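Local coordinates for protein ethyl acetate hydrolase (Pseudomonas veronii, PDB 5EFZ) that hydrolyses ethyl acetate to ethanol and acetate, as an acetyl esterase that takes part in the breakdown of short-chain methyl ketones, at residues Gly252-Tyr257 with Gly333-Phe338; Leu46-His51 with Glu137-Glu142; Ala194-Pro199 with Asn265-Ala270; Tyr298-Ser303 with Asp346-His351; Val122-Asp127 with Thr157-Val162. One frame throughout, in Å; residues are numbered along the deposited sequence.

Contact 1. Residues Gly252-Tyr257 with Gly333-Phe338; sequences GFMKRY and GHLGLF. With ACT (acetate ion), chain O.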
# COMPACT_ATOMS: atom_id res chain seq x y z
N GLY A 252 -13.66 10.54 -9.92
CA GLY A 252 -14.93 11.07 -9.45
C GLY A 252 -15.14 11.06 -7.96
O GLY A 252 -15.95 11.81 -7.45
N PHE A 253 -14.43 10.19 -7.25
CA PHE A 253 -14.51 10.11 -5.80
C PHE A 253 -13.22 10.69 -5.16
O PHE A 253 -13.26 11.67 -4.39
CB PHE A 253 -14.73 8.64 -5.37
CG PHE A 253 -15.04 8.45 -3.90
CD1 PHE A 253 -14.06 8.61 -2.93
CD2 PHE A 253 -16.30 8.05 -3.49
CE1 PHE A 253 -14.34 8.42 -1.58
CE2 PHE A 253 -16.60 7.84 -2.14
CZ PHE A 253 -15.61 8.02 -1.18
N MET A 254 -12.08 10.09 -5.47
CA MET A 254 -10.86 10.36 -4.70
C MET A 254 -10.21 11.69 -5.08
O MET A 254 -9.90 12.48 -4.22
CB MET A 254 -9.85 9.21 -4.88
CG MET A 254 -10.37 7.81 -4.40
SD MET A 254 -10.58 7.81 -2.61
CE MET A 254 -8.92 8.10 -2.04
N LYS A 255 -9.96 11.91 -6.38
CA LYS A 255 -9.39 13.20 -6.77
C LYS A 255 -10.32 14.36 -6.37
O LYS A 255 -9.88 15.40 -5.90
CB LYS A 255 -9.12 13.24 -8.28
CG LYS A 255 -7.95 12.35 -8.70
CD LYS A 255 -7.63 12.47 -10.19
CE LYS A 255 -6.44 11.58 -10.56
NZ LYS A 255 -6.17 11.69 -12.01
N ARG A 256 -11.61 14.15 -6.57
CA ARG A 256 -12.59 15.19 -6.27
C ARG A 256 -12.60 15.54 -4.78
O ARG A 256 -12.77 16.70 -4.41
CB ARG A 256 -13.98 14.75 -6.75
CG ARG A 256 -15.10 15.74 -6.49
CD ARG A 256 -16.43 15.29 -7.14
NE ARG A 256 -16.33 15.32 -8.60
CZ ARG A 256 -16.91 14.47 -9.44
NH1 ARG A 256 -17.71 13.50 -8.98
NH2 ARG A 256 -16.73 14.59 -10.75
N TYR A 257 -12.38 14.54 -3.93
CA TYR A 257 -12.37 14.74 -2.47
C TYR A 257 -11.24 15.70 -2.07
O TYR A 257 -11.46 16.63 -1.29
CB TYR A 257 -12.21 13.38 -1.73
CG TYR A 257 -12.05 13.54 -0.22
CD1 TYR A 257 -10.81 13.44 0.37
CD2 TYR A 257 -13.15 13.82 0.59
CE1 TYR A 257 -10.65 13.63 1.75
CE2 TYR A 257 -13.00 14.01 1.96
CZ TYR A 257 -11.75 13.90 2.52
OH TYR A 257 -11.58 14.07 3.88
N GLY A 333 -11.69 -1.40 4.16
CA GLY A 333 -10.39 -0.99 4.68
C GLY A 333 -10.48 0.37 5.35
O GLY A 333 -11.54 0.80 5.85
N HIS A 334 -9.35 1.09 5.33
CA HIS A 334 -9.28 2.30 6.12
C HIS A 334 -10.40 3.31 5.83
O HIS A 334 -11.03 3.88 6.76
CB HIS A 334 -7.92 2.96 5.90
CG HIS A 334 -7.66 4.06 6.88
ND1 HIS A 334 -7.30 3.81 8.19
CD2 HIS A 334 -7.74 5.41 6.74
CE1 HIS A 334 -7.13 4.98 8.82
NE2 HIS A 334 -7.40 5.96 7.97
N LEU A 335 -10.66 3.54 4.55
CA LEU A 335 -11.61 4.60 4.20
C LEU A 335 -13.06 4.13 4.29
O LEU A 335 -13.99 4.89 3.97
CB LEU A 335 -11.32 5.16 2.80
CG LEU A 335 -10.02 5.96 2.77
CD1 LEU A 335 -9.68 6.42 1.35
CD2 LEU A 335 -10.10 7.15 3.75
N GLY A 336 -13.27 2.92 4.81
CA GLY A 336 -14.58 2.55 5.35
C GLY A 336 -14.99 3.54 6.44
O GLY A 336 -16.16 3.63 6.79
N LEU A 337 -14.04 4.33 6.96
CA LEU A 337 -14.40 5.39 7.91
C LEU A 337 -15.33 6.41 7.27
O LEU A 337 -16.07 7.10 7.97
CB LEU A 337 -13.15 6.10 8.45
CG LEU A 337 -12.28 5.32 9.44
CD1 LEU A 337 -10.96 6.07 9.65
CD2 LEU A 337 -13.03 5.12 10.78
N PHE A 338 -15.28 6.53 5.94
CA PHE A 338 -16.08 7.50 5.21
C PHE A 338 -17.57 7.09 5.11
O PHE A 338 -18.38 7.81 4.53
CB PHE A 338 -15.51 7.71 3.81
CG PHE A 338 -14.29 8.61 3.78
CD1 PHE A 338 -13.70 9.06 4.97
CD2 PHE A 338 -13.76 9.03 2.57
CE1 PHE A 338 -12.58 9.91 4.96
CE2 PHE A 338 -12.66 9.90 2.53
CZ PHE A 338 -12.06 10.33 3.72
C ACT O . -7.43 9.56 8.63
O ACT O . -6.76 8.52 8.37
OXT ACT O . -7.16 10.18 9.71
CH3 ACT O . -8.51 10.00 7.70

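Contact 2. Residues Leu46-His51 with Glu137-Glu142; sequences LAVAVH and EYFGIE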
# COMPACT_ATOMS: atom_id res chain seq x y z
N LEU A 46 -10.98 27.06 18.22
CA LEU A 46 -11.43 25.73 17.91
C LEU A 46 -12.82 25.82 17.31
O LEU A 46 -13.71 26.46 17.89
CB LEU A 46 -11.46 24.84 19.17
CG LEU A 46 -10.12 24.57 19.84
CD1 LEU A 46 -10.38 23.70 21.10
CD2 LEU A 46 -9.13 23.87 18.86
N ALA A 47 -12.98 25.19 16.15
CA ALA A 47 -14.29 25.03 15.51
C ALA A 47 -15.00 23.82 16.10
O ALA A 47 -14.49 22.69 16.02
CB ALA A 47 -14.15 24.87 13.99
N VAL A 48 -16.16 24.06 16.70
CA VAL A 48 -16.86 23.06 17.50
C VAL A 48 -18.31 22.93 17.04
O VAL A 48 -19.02 23.92 16.88
CB VAL A 48 -16.86 23.44 19.02
CG1 VAL A 48 -17.53 22.32 19.85
CG2 VAL A 48 -15.46 23.74 19.53
N ALA A 49 -18.77 21.70 16.88
CA ALA A 49 -20.17 21.46 16.54
C ALA A 49 -20.74 20.65 17.69
O ALA A 49 -20.12 19.69 18.11
CB ALA A 49 -20.32 20.72 15.19
N VAL A 50 -21.88 21.08 18.23
CA VAL A 50 -22.49 20.37 19.34
C VAL A 50 -23.81 19.79 18.91
O VAL A 50 -24.63 20.50 18.34
CB VAL A 50 -22.72 21.33 20.53
CG1 VAL A 50 -23.37 20.59 21.73
CG2 VAL A 50 -21.38 22.02 20.89
N HIS A 51 -24.03 18.50 19.19
CA HIS A 51 -25.29 17.86 18.87
C HIS A 51 -25.86 17.24 20.11
O HIS A 51 -25.27 16.31 20.63
CB HIS A 51 -25.10 16.80 17.79
CG HIS A 51 -24.45 17.32 16.55
ND1 HIS A 51 -25.14 18.06 15.62
CD2 HIS A 51 -23.17 17.25 16.12
CE1 HIS A 51 -24.31 18.41 14.65
NE2 HIS A 51 -23.12 17.92 14.92
N GLU A 137 -13.27 24.78 30.66
CA GLU A 137 -13.40 26.22 30.84
C GLU A 137 -14.57 26.83 30.09
O GLU A 137 -15.16 27.79 30.55
CB GLU A 137 -12.11 26.92 30.42
CG GLU A 137 -10.89 26.46 31.21
CD GLU A 137 -11.15 26.47 32.71
OE1 GLU A 137 -11.27 27.58 33.27
OE2 GLU A 137 -11.23 25.38 33.33
N TYR A 138 -14.93 26.27 28.94
CA TYR A 138 -16.05 26.83 28.17
C TYR A 138 -17.35 26.10 28.47
O TYR A 138 -18.36 26.74 28.73
CB TYR A 138 -15.75 26.81 26.66
CG TYR A 138 -16.90 27.36 25.83
CD1 TYR A 138 -17.06 28.74 25.64
CD2 TYR A 138 -17.84 26.51 25.26
CE1 TYR A 138 -18.12 29.25 24.89
CE2 TYR A 138 -18.90 27.01 24.52
CZ TYR A 138 -19.03 28.37 24.34
OH TYR A 138 -20.09 28.85 23.59
N PHE A 139 -17.33 24.77 28.48
CA PHE A 139 -18.57 24.04 28.73
C PHE A 139 -18.82 23.67 30.20
O PHE A 139 -19.95 23.33 30.56
CB PHE A 139 -18.59 22.74 27.91
CG PHE A 139 -18.72 22.94 26.43
CD1 PHE A 139 -19.94 23.25 25.86
CD2 PHE A 139 -17.62 22.78 25.60
CE1 PHE A 139 -20.07 23.42 24.50
CE2 PHE A 139 -17.73 22.95 24.22
CZ PHE A 139 -18.95 23.28 23.66
N GLY A 140 -17.78 23.70 31.05
CA GLY A 140 -17.94 23.34 32.45
C GLY A 140 -18.05 21.83 32.62
O GLY A 140 -18.54 21.32 33.64
N ILE A 141 -17.56 21.11 31.63
CA ILE A 141 -17.59 19.64 31.65
C ILE A 141 -16.34 19.10 32.37
O ILE A 141 -15.22 19.55 32.10
CB ILE A 141 -17.68 19.09 30.21
CG1 ILE A 141 -19.05 19.43 29.62
CG2 ILE A 141 -17.41 17.56 30.16
CD1 ILE A 141 -19.09 19.22 28.09
N GLU A 142 -16.53 18.15 33.28
CA GLU A 142 -15.42 17.68 34.10
C GLU A 142 -15.10 16.18 33.91
O GLU A 142 -14.21 15.66 34.56
CB GLU A 142 -15.70 17.96 35.58
CG GLU A 142 -15.93 19.44 35.90
CD GLU A 142 -14.67 20.29 35.74
OE1 GLU A 142 -13.56 19.73 35.52
OE2 GLU A 142 -14.78 21.53 35.84

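Contact 3. Residues Ala194-Pro199 with Asn265-Ala270; sequences AITTDP and NLLTMA. With EDO (1,2-ethanediol), chain J.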
# COMPACT_ATOMS: atom_id res chain seq x y z
N ALA A 194 4.17 13.81 -2.32
CA ALA A 194 3.31 13.95 -3.50
C ALA A 194 2.92 15.42 -3.70
O ALA A 194 2.84 15.94 -4.82
CB ALA A 194 2.07 13.09 -3.35
N ILE A 195 2.68 16.09 -2.58
CA ILE A 195 2.35 17.50 -2.60
C ILE A 195 3.59 18.37 -2.74
O ILE A 195 3.62 19.25 -3.59
CB ILE A 195 1.61 17.89 -1.33
CG1 ILE A 195 0.21 17.25 -1.37
CG2 ILE A 195 1.52 19.41 -1.22
CD1 ILE A 195 -0.54 17.41 -0.04
N THR A 196 4.61 18.13 -1.91
CA THR A 196 5.72 19.10 -1.86
C THR A 196 6.61 19.05 -3.08
O THR A 196 7.30 20.04 -3.40
CB THR A 196 6.60 18.93 -0.61
OG1 THR A 196 7.26 17.66 -0.66
CG2 THR A 196 5.77 19.04 0.70
N THR A 197 6.59 17.94 -3.81
CA THR A 197 7.40 17.89 -5.04
C THR A 197 6.74 18.55 -6.27
O THR A 197 7.35 18.65 -7.34
CB THR A 197 7.75 16.45 -5.42
OG1 THR A 197 6.54 15.70 -5.60
CG2 THR A 197 8.59 15.81 -4.33
N ASP A 198 5.48 18.95 -6.15
CA ASP A 198 4.82 19.73 -7.19
C ASP A 198 5.48 21.11 -7.23
O ASP A 198 5.46 21.81 -6.21
CB ASP A 198 3.32 19.83 -6.87
CG ASP A 198 2.52 20.50 -7.98
OD1 ASP A 198 3.12 21.09 -8.90
OD2 ASP A 198 1.27 20.43 -7.91
N PRO A 199 6.08 21.51 -8.36
CA PRO A 199 6.73 22.83 -8.31
C PRO A 199 5.74 23.95 -7.99
O PRO A 199 6.11 25.00 -7.44
CB PRO A 199 7.27 23.01 -9.73
CG PRO A 199 7.35 21.66 -10.32
CD PRO A 199 6.22 20.87 -9.68
N ASN A 265 -2.58 23.13 4.99
CA ASN A 265 -3.35 22.41 6.05
C ASN A 265 -3.15 20.88 6.04
O ASN A 265 -3.03 20.22 7.09
CB ASN A 265 -4.84 22.72 5.92
CG ASN A 265 -5.18 24.15 6.25
OD1 ASN A 265 -4.37 24.92 6.82
ND2 ASN A 265 -6.40 24.56 5.85
N LEU A 266 -3.14 20.27 4.86
CA LEU A 266 -2.91 18.83 4.78
C LEU A 266 -1.53 18.47 5.37
O LEU A 266 -1.39 17.45 6.07
CB LEU A 266 -3.02 18.33 3.32
CG LEU A 266 -4.42 18.47 2.72
CD1 LEU A 266 -4.41 17.99 1.25
CD2 LEU A 266 -5.42 17.63 3.52
N LEU A 267 -0.52 19.29 5.09
CA LEU A 267 0.84 19.01 5.60
C LEU A 267 0.88 19.16 7.13
O LEU A 267 1.58 18.41 7.82
CB LEU A 267 1.87 19.95 4.95
CG LEU A 267 2.05 19.79 3.42
CD1 LEU A 267 3.19 20.71 2.95
CD2 LEU A 267 2.34 18.36 3.03
N THR A 268 0.12 20.12 7.67
CA THR A 268 0.04 20.25 9.14
C THR A 268 -0.53 18.98 9.76
O THR A 268 -0.01 18.48 10.76
CB THR A 268 -0.83 21.47 9.56
OG1 THR A 268 -0.26 22.66 9.00
CG2 THR A 268 -0.89 21.65 11.06
N MET A 269 -1.61 18.47 9.18
CA MET A 269 -2.25 17.29 9.74
C MET A 269 -1.38 16.06 9.51
O MET A 269 -1.28 15.21 10.38
CB MET A 269 -3.66 17.12 9.15
CG MET A 269 -4.67 18.18 9.72
SD MET A 269 -6.30 18.02 8.93
CE MET A 269 -6.00 18.78 7.32
N ALA A 270 -0.74 15.98 8.34
CA ALA A 270 0.18 14.89 8.07
C ALA A 270 1.37 14.84 9.04
O ALA A 270 1.75 13.75 9.52
CB ALA A 270 0.69 14.99 6.58
C1 EDO J . 8.65 23.01 -4.98
O1 EDO J . 7.76 21.89 -5.11
C2 EDO J . 8.16 23.95 -3.90
O2 EDO J . 8.83 23.62 -2.68

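Contact 4. Residues Tyr298-Ser303 with Asp346-His351; sequences YVMPIS and DQLDAH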
# COMPACT_ATOMS: atom_id res chain seq x y z
N TYR A 298 -12.50 0.12 23.97
CA TYR A 298 -12.63 -0.78 22.81
C TYR A 298 -11.61 -0.39 21.74
O TYR A 298 -11.57 0.78 21.30
CB TYR A 298 -14.05 -0.72 22.21
CG TYR A 298 -15.14 -1.44 22.98
CD1 TYR A 298 -14.88 -2.01 24.22
CD2 TYR A 298 -16.42 -1.53 22.46
CE1 TYR A 298 -15.90 -2.65 24.94
CE2 TYR A 298 -17.45 -2.18 23.16
CZ TYR A 298 -17.17 -2.73 24.38
OH TYR A 298 -18.17 -3.36 25.07
N VAL A 299 -10.78 -1.35 21.34
CA VAL A 299 -9.80 -1.16 20.29
C VAL A 299 -10.38 -1.80 19.04
O VAL A 299 -10.66 -3.02 19.04
CB VAL A 299 -8.44 -1.81 20.65
CG1 VAL A 299 -7.42 -1.64 19.49
CG2 VAL A 299 -7.90 -1.24 21.98
N MET A 300 -10.63 -0.99 18.02
CA MET A 300 -11.43 -1.43 16.87
C MET A 300 -10.77 -1.12 15.54
O MET A 300 -11.16 -0.21 14.83
CB MET A 300 -12.84 -0.77 16.95
CG MET A 300 -13.56 -1.11 18.31
SD MET A 300 -15.21 -0.40 18.38
CE MET A 300 -16.03 -1.33 17.15
N PRO A 301 -9.76 -1.93 15.18
CA PRO A 301 -9.22 -1.78 13.82
C PRO A 301 -10.25 -2.23 12.78
O PRO A 301 -11.18 -2.96 13.14
CB PRO A 301 -8.02 -2.73 13.82
CG PRO A 301 -8.42 -3.84 14.82
CD PRO A 301 -9.16 -3.05 15.92
N ILE A 302 -10.06 -1.83 11.53
CA ILE A 302 -10.89 -2.30 10.43
C ILE A 302 -10.12 -3.45 9.81
O ILE A 302 -8.92 -3.32 9.59
CB ILE A 302 -11.18 -1.16 9.43
CG1 ILE A 302 -12.12 -0.13 10.12
CG2 ILE A 302 -11.76 -1.72 8.07
CD1 ILE A 302 -12.29 1.20 9.37
N SER A 303 -10.81 -4.57 9.57
CA SER A 303 -10.15 -5.82 9.20
C SER A 303 -9.17 -5.69 8.02
O SER A 303 -8.06 -6.27 8.06
CB SER A 303 -11.21 -6.91 8.89
OG SER A 303 -12.05 -6.53 7.81
N ASP A 346 -23.19 -0.67 10.98
CA ASP A 346 -24.10 -1.40 11.85
C ASP A 346 -23.31 -2.10 12.96
O ASP A 346 -23.69 -2.05 14.13
CB ASP A 346 -24.93 -2.39 11.03
CG ASP A 346 -25.99 -3.07 11.84
OD1 ASP A 346 -27.02 -2.42 12.13
OD2 ASP A 346 -25.81 -4.26 12.17
N GLN A 347 -22.17 -2.73 12.61
CA GLN A 347 -21.34 -3.35 13.65
C GLN A 347 -20.86 -2.33 14.65
O GLN A 347 -20.85 -2.56 15.88
CB GLN A 347 -20.12 -4.04 13.04
CG GLN A 347 -20.38 -5.06 11.98
CD GLN A 347 -19.06 -5.42 11.29
OE1 GLN A 347 -18.03 -5.62 11.97
NE2 GLN A 347 -19.07 -5.45 9.96
N LEU A 348 -20.41 -1.18 14.14
CA LEU A 348 -19.87 -0.16 15.02
C LEU A 348 -20.92 0.33 16.01
O LEU A 348 -20.60 0.55 17.19
CB LEU A 348 -19.35 1.02 14.20
CG LEU A 348 -18.76 2.16 15.04
CD1 LEU A 348 -17.58 1.66 15.87
CD2 LEU A 348 -18.30 3.29 14.12
N ASP A 349 -22.15 0.54 15.53
CA ASP A 349 -23.21 1.04 16.41
C ASP A 349 -23.46 0.05 17.54
O ASP A 349 -23.71 0.46 18.71
CB ASP A 349 -24.53 1.28 15.64
CG ASP A 349 -24.59 2.69 15.02
OD1 ASP A 349 -23.84 3.59 15.48
OD2 ASP A 349 -25.39 2.90 14.08
N ALA A 350 -23.40 -1.24 17.20
CA ALA A 350 -23.66 -2.30 18.17
C ALA A 350 -22.56 -2.32 19.25
O ALA A 350 -22.85 -2.40 20.45
CB ALA A 350 -23.78 -3.66 17.48
N HIS A 351 -21.30 -2.22 18.82
CA HIS A 351 -20.19 -2.18 19.78
C HIS A 351 -20.27 -0.92 20.65
O HIS A 351 -20.11 -0.97 21.87
CB HIS A 351 -18.82 -2.22 19.07
CG HIS A 351 -18.51 -3.52 18.41
ND1 HIS A 351 -18.58 -4.74 19.06
CD2 HIS A 351 -18.11 -3.81 17.15
CE1 HIS A 351 -18.24 -5.71 18.23
NE2 HIS A 351 -17.94 -5.16 17.05

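Contact 5. Residues Val122-Asp127 with Thr157-Val162; sequences VRIGDD and TYEWAV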
# COMPACT_ATOMS: atom_id res chain seq x y z
N VAL A 122 2.21 21.22 14.94
CA VAL A 122 1.25 20.91 15.99
C VAL A 122 1.23 19.39 16.23
O VAL A 122 1.26 18.60 15.28
CB VAL A 122 -0.14 21.42 15.63
CG1 VAL A 122 -1.16 21.10 16.72
CG2 VAL A 122 -0.10 22.94 15.38
N ARG A 123 1.20 18.99 17.49
CA ARG A 123 1.17 17.57 17.85
C ARG A 123 -0.22 17.15 18.34
O ARG A 123 -1.04 18.00 18.74
CB ARG A 123 2.23 17.26 18.94
CG ARG A 123 3.70 17.29 18.45
CD ARG A 123 4.67 16.95 19.60
NE ARG A 123 6.06 16.90 19.13
CZ ARG A 123 6.65 15.81 18.62
NH1 ARG A 123 5.99 14.67 18.50
NH2 ARG A 123 7.93 15.88 18.23
N ILE A 124 -0.47 15.85 18.31
CA ILE A 124 -1.72 15.29 18.86
C ILE A 124 -1.96 15.81 20.28
O ILE A 124 -3.08 16.19 20.63
CB ILE A 124 -1.68 13.76 18.87
CG1 ILE A 124 -1.63 13.20 17.43
CG2 ILE A 124 -2.88 13.17 19.65
CD1 ILE A 124 -2.91 13.40 16.62
N GLY A 125 -0.89 15.87 21.08
CA GLY A 125 -1.04 16.35 22.46
C GLY A 125 -1.52 17.80 22.55
O GLY A 125 -2.20 18.18 23.52
N ASP A 126 -1.16 18.63 21.56
CA ASP A 126 -1.64 20.01 21.55
C ASP A 126 -3.16 20.05 21.33
O ASP A 126 -3.84 20.79 22.01
CB ASP A 126 -0.92 20.83 20.46
CG ASP A 126 0.59 20.91 20.68
OD1 ASP A 126 1.02 21.16 21.84
OD2 ASP A 126 1.36 20.73 19.70
N ASP A 127 -3.68 19.27 20.38
CA ASP A 127 -5.14 19.15 20.23
C ASP A 127 -5.84 18.72 21.52
O ASP A 127 -6.88 19.30 21.92
CB ASP A 127 -5.48 18.13 19.14
CG ASP A 127 -5.29 18.71 17.74
OD1 ASP A 127 -6.06 19.62 17.37
OD2 ASP A 127 -4.41 18.24 16.99
N THR A 157 -7.91 10.07 20.67
CA THR A 157 -8.61 9.28 21.68
C THR A 157 -7.64 8.62 22.67
O THR A 157 -7.83 8.70 23.89
CB THR A 157 -9.52 8.22 21.00
OG1 THR A 157 -10.56 8.90 20.27
CG2 THR A 157 -10.18 7.25 22.05
N TYR A 158 -6.60 7.96 22.15
CA TYR A 158 -5.58 7.37 23.01
C TYR A 158 -4.87 8.42 23.85
O TYR A 158 -4.65 8.25 25.06
CB TYR A 158 -4.54 6.62 22.17
CG TYR A 158 -5.01 5.26 21.72
CD1 TYR A 158 -5.40 4.28 22.66
CD2 TYR A 158 -5.04 4.91 20.36
CE1 TYR A 158 -5.80 2.99 22.23
CE2 TYR A 158 -5.45 3.62 19.94
CZ TYR A 158 -5.82 2.69 20.88
OH TYR A 158 -6.23 1.43 20.44
N GLU A 159 -4.51 9.52 23.21
CA GLU A 159 -3.84 10.57 23.95
C GLU A 159 -4.72 11.12 25.09
O GLU A 159 -4.24 11.35 26.21
CB GLU A 159 -3.42 11.70 23.00
CG GLU A 159 -2.81 12.93 23.72
CD GLU A 159 -1.40 12.73 24.30
OE1 GLU A 159 -0.68 11.75 23.94
OE2 GLU A 159 -1.00 13.57 25.15
N TRP A 160 -6.01 11.28 24.82
CA TRP A 160 -6.97 11.66 25.88
C TRP A 160 -6.94 10.67 27.04
O TRP A 160 -6.83 11.07 28.21
CB TRP A 160 -8.40 11.73 25.32
CG TRP A 160 -8.88 13.14 25.10
CD1 TRP A 160 -8.93 13.82 23.91
CD2 TRP A 160 -9.31 14.06 26.11
NE1 TRP A 160 -9.37 15.11 24.12
CE2 TRP A 160 -9.66 15.26 25.46
CE3 TRP A 160 -9.53 13.95 27.50
CZ2 TRP A 160 -10.16 16.36 26.15
CZ3 TRP A 160 -10.04 15.04 28.18
CH2 TRP A 160 -10.34 16.23 27.51
N ALA A 161 -7.02 9.37 26.71
CA ALA A 161 -7.14 8.33 27.75
C ALA A 161 -5.88 8.21 28.59
O ALA A 161 -5.94 7.78 29.74
CB ALA A 161 -7.48 6.97 27.11
N VAL A 162 -4.73 8.57 28.01
CA VAL A 162 -3.44 8.48 28.73
C VAL A 162 -3.17 9.78 29.51
O VAL A 162 -2.70 9.74 30.64
CB VAL A 162 -2.25 8.20 27.76
CG1 VAL A 162 -0.88 8.39 28.46
CG2 VAL A 162 -2.35 6.79 27.19

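Contact 1. Residues Gly252-Tyr257 with Gly333-Phe338
Phe338 pushes its ring against Tyr257, CE2 lying over the centre of the tyrosine ring and 4.1 Å above its plane, with the two ring planes turned 47° from each other. Along its rim Phe338 also meets Phe253, edge against edge, with CD2 4.2 Å from Phe253 CE1. Beside the aromatic group, Met254 and Leu335 reach toward each other tip to tip, CE to CD1 at 3.9 Å; bends at chi2 and chi3 fold the methionine chain. Leu335 CD2 lies 3.7 Å above a face of the Phe338 ring, while Ser69 OG holds the Tyr257 hydroxyl by a hydrogen bond.

One residue before Leu335, the probable catalytic His334 takes no part in the apolar patch and serves the active site. Its NE2 donates to acetate O at 2.7 Å, nearly straight at 161°, and its ND1 is hydrogen-bonded to Asp305 OD2. The acetate is bonded as well to Ser151 OG and to the backbone N of Tyr68 and Met152, consistent with an occupied oxyanion hole. Helix 246-258 thus packs on the histidine loop between strand 324-325 and helix 342-356, while Trp223 of helix 213-227 touches both Met254 and His334.

Contact 2. Residues Leu46-His51 with Glu137-Glu142
Phe139 and the two valines Val48 and Val50 pass one another from opposite directions, the ring coming off the end of a helix and the valines off the strand. The far end of the ring does the touching. Phe139 CZ lies 3.9 Å from Val50 CG2, which approaches obliquely, and 4.2 Å from Val48 CG1, which stands at the ring edge near its plane. The two valines can share one ring atom because alternate residues of a strand face the same way; Ala49 between them points away from the helix. On Phe139, CG lies anti to the carbonyl carbon (chi1 -69°), which sends the ring across to the strand. Tyr138 covers one face, its CD2 sitting 3.5 Å above the plane and over the ring centre.

Helix 124-139 ends here, Gly140 leaving helical geometry with a positive phi of 76°. Strand 45-51, which the helix covers, pairs with strands 26-29 and 92-96 in the mixed sheet of the alpha/beta-hydrolase fold, and Leu134 touches both Val48 and Phe139 from earlier in the same helix. No hydrogen bond joins the two segments, and the polar Phe139 O is bound by Lys58 NZ instead, so what attaches the helix end to the sheet at this point is apolar contact.

Contact 3. Residues Ala194-Pro199 with Asn265-Ala270
Ile195 points its side chain at Leu266 and Leu267. Its CB is already 4.4 Å from Leu267 CD2, and there the chain forks. The CG2 branch, anti to the backbone N, stays beside the same methyl at 4.5 Å. The other branch leaves with CG1 anti to the carbonyl carbon and runs on extended (chi2 171°), carrying CD1 past Leu267 to Leu266. At this tip CD1 stands 4.1 Å from Leu266 CD1 and 4.3 Å from Leu267 CD2, and the isoleucine and Leu266 side chains cross at about a right angle. The next residue makes a second point of contact: Thr196 adds its methyl, CG2 lying 3.8 Å from Leu267 CD1.

Helices 182-196 and 263-274, which these residues join, belong to the long helical insertion between strands 170-174 and 296-300, the place where many alpha/beta-hydrolases carry a cap over the active site. Helix 213-227 of the same insertion touches Ile195 through His219 and Leu266 through Leu216.

Past Thr196 the chain turns. The O1 hydroxyl of an ethanediol, probably from the crystallisation liquor, sits 2.6 Å from both Thr196 O and Asp198 O. Asp198 spreads its carboxylate between two backbone groups, OD1 bonding Ala200 N and OD2 Gly215 N, and Thr197 packs on Arg218 of the second subunit.

Contact 4. Residues Tyr298-Ser303 with Asp346-His351
His351, whose ND1 is hydrogen-bonded to Arg326 NH1, offers Met300 the CD2 atom of the same ring. The methionine methyl comes in obliquely and very close, CE being 3.2 Å from CD2. The sulfur stays farther back, 5.2 Å from the ring centroid and 49° off its normal. A bend at chi3 (67°) folds the methyl into the angle between His351 and Leu348, whose CD1 lies 3.6 Å from CE. Tyr298, two residues before Met300 on the strand, brings the edge of its ring to the backbone of the same His351: CE2 is 3.2 Å from His351 O, and the oxygen lies near the ring plane.

Strand 298-300 and helix 346-351 run antiparallel, at 170°, with their axes 11.4 Å apart, as where a C-terminal helix covers the central sheet. The contact is buried and tight, yet no hydrogen bond crosses it. The arginine bond probably fixes the rotation of the imidazole and is consistent with a neutral ring accepting at ND1.

Contact 5. Residues Val122-Asp127 with Thr157-Val162
The helix that follows the nucleophile elbow, 152-163, meets the start of helix 124-139 where Glu159 lies against Ile124 and Gly125. The backbones come close, with the CA atoms of Gly125 and Glu159 6.6 Å apart. Here the Ile124 and Glu159 side chains slide past each other in opposite directions: Ile124 CG2 is 3.7 Å from Glu159 CB. The glutamate first extends, CG anti to the backbone N (chi1 175°), and then bends at chi2 (72°), which lays its carboxylate over the glycine with OE2 3.9 Å from Gly125 CA. Glu159 OE2 takes a salt bridge from Arg163 NE, one turn on in its own helix, and a hydrogen bond with His281 NE2 from farther along the chain.

Helix 124-139 begins just here. Arg123 is its N-cap, and its backbone N donates to Asp126 OD2 at 2.8 Å and a nearly straight 171°, one half of a capping box, in which the N3 carboxylate accepts from the N-cap backbone. Asp126 OD1 in turn bonds Glu36 N, tying this start to an earlier loop. Ile124 reaches back along its partner to Met152, Gln155 and Gln156, and also touches Lys272 of helix 263-274, so the pair of helices is flanked by the insertion as well.

Overall arrangement
Contacts 4 and 5 are buried, whereas contacts 1, 2 and 3 are partly exposed. Contacts 2 and 4 each set a helix on the same mixed sheet, their centres 26 Å apart; contacts 1, 3 and 5 involve no strand. Helix 124-139 serves twice, its start in contact 5 and its end in contact 2. Contact 4 touches contact 1 where Ile302 packs on Gly333 and Leu337, and contact 5 where Val299 meets Tyr158. No hydrogen bond joins the paired segments in any of the five. Contact 1 holds the inferred catalytic histidine, contact 5 adds a buried carboxylate, contact 4 a methionine-imidazole pairing, and contacts 2 and 3 are aliphatic or aromatic packing away from the active site.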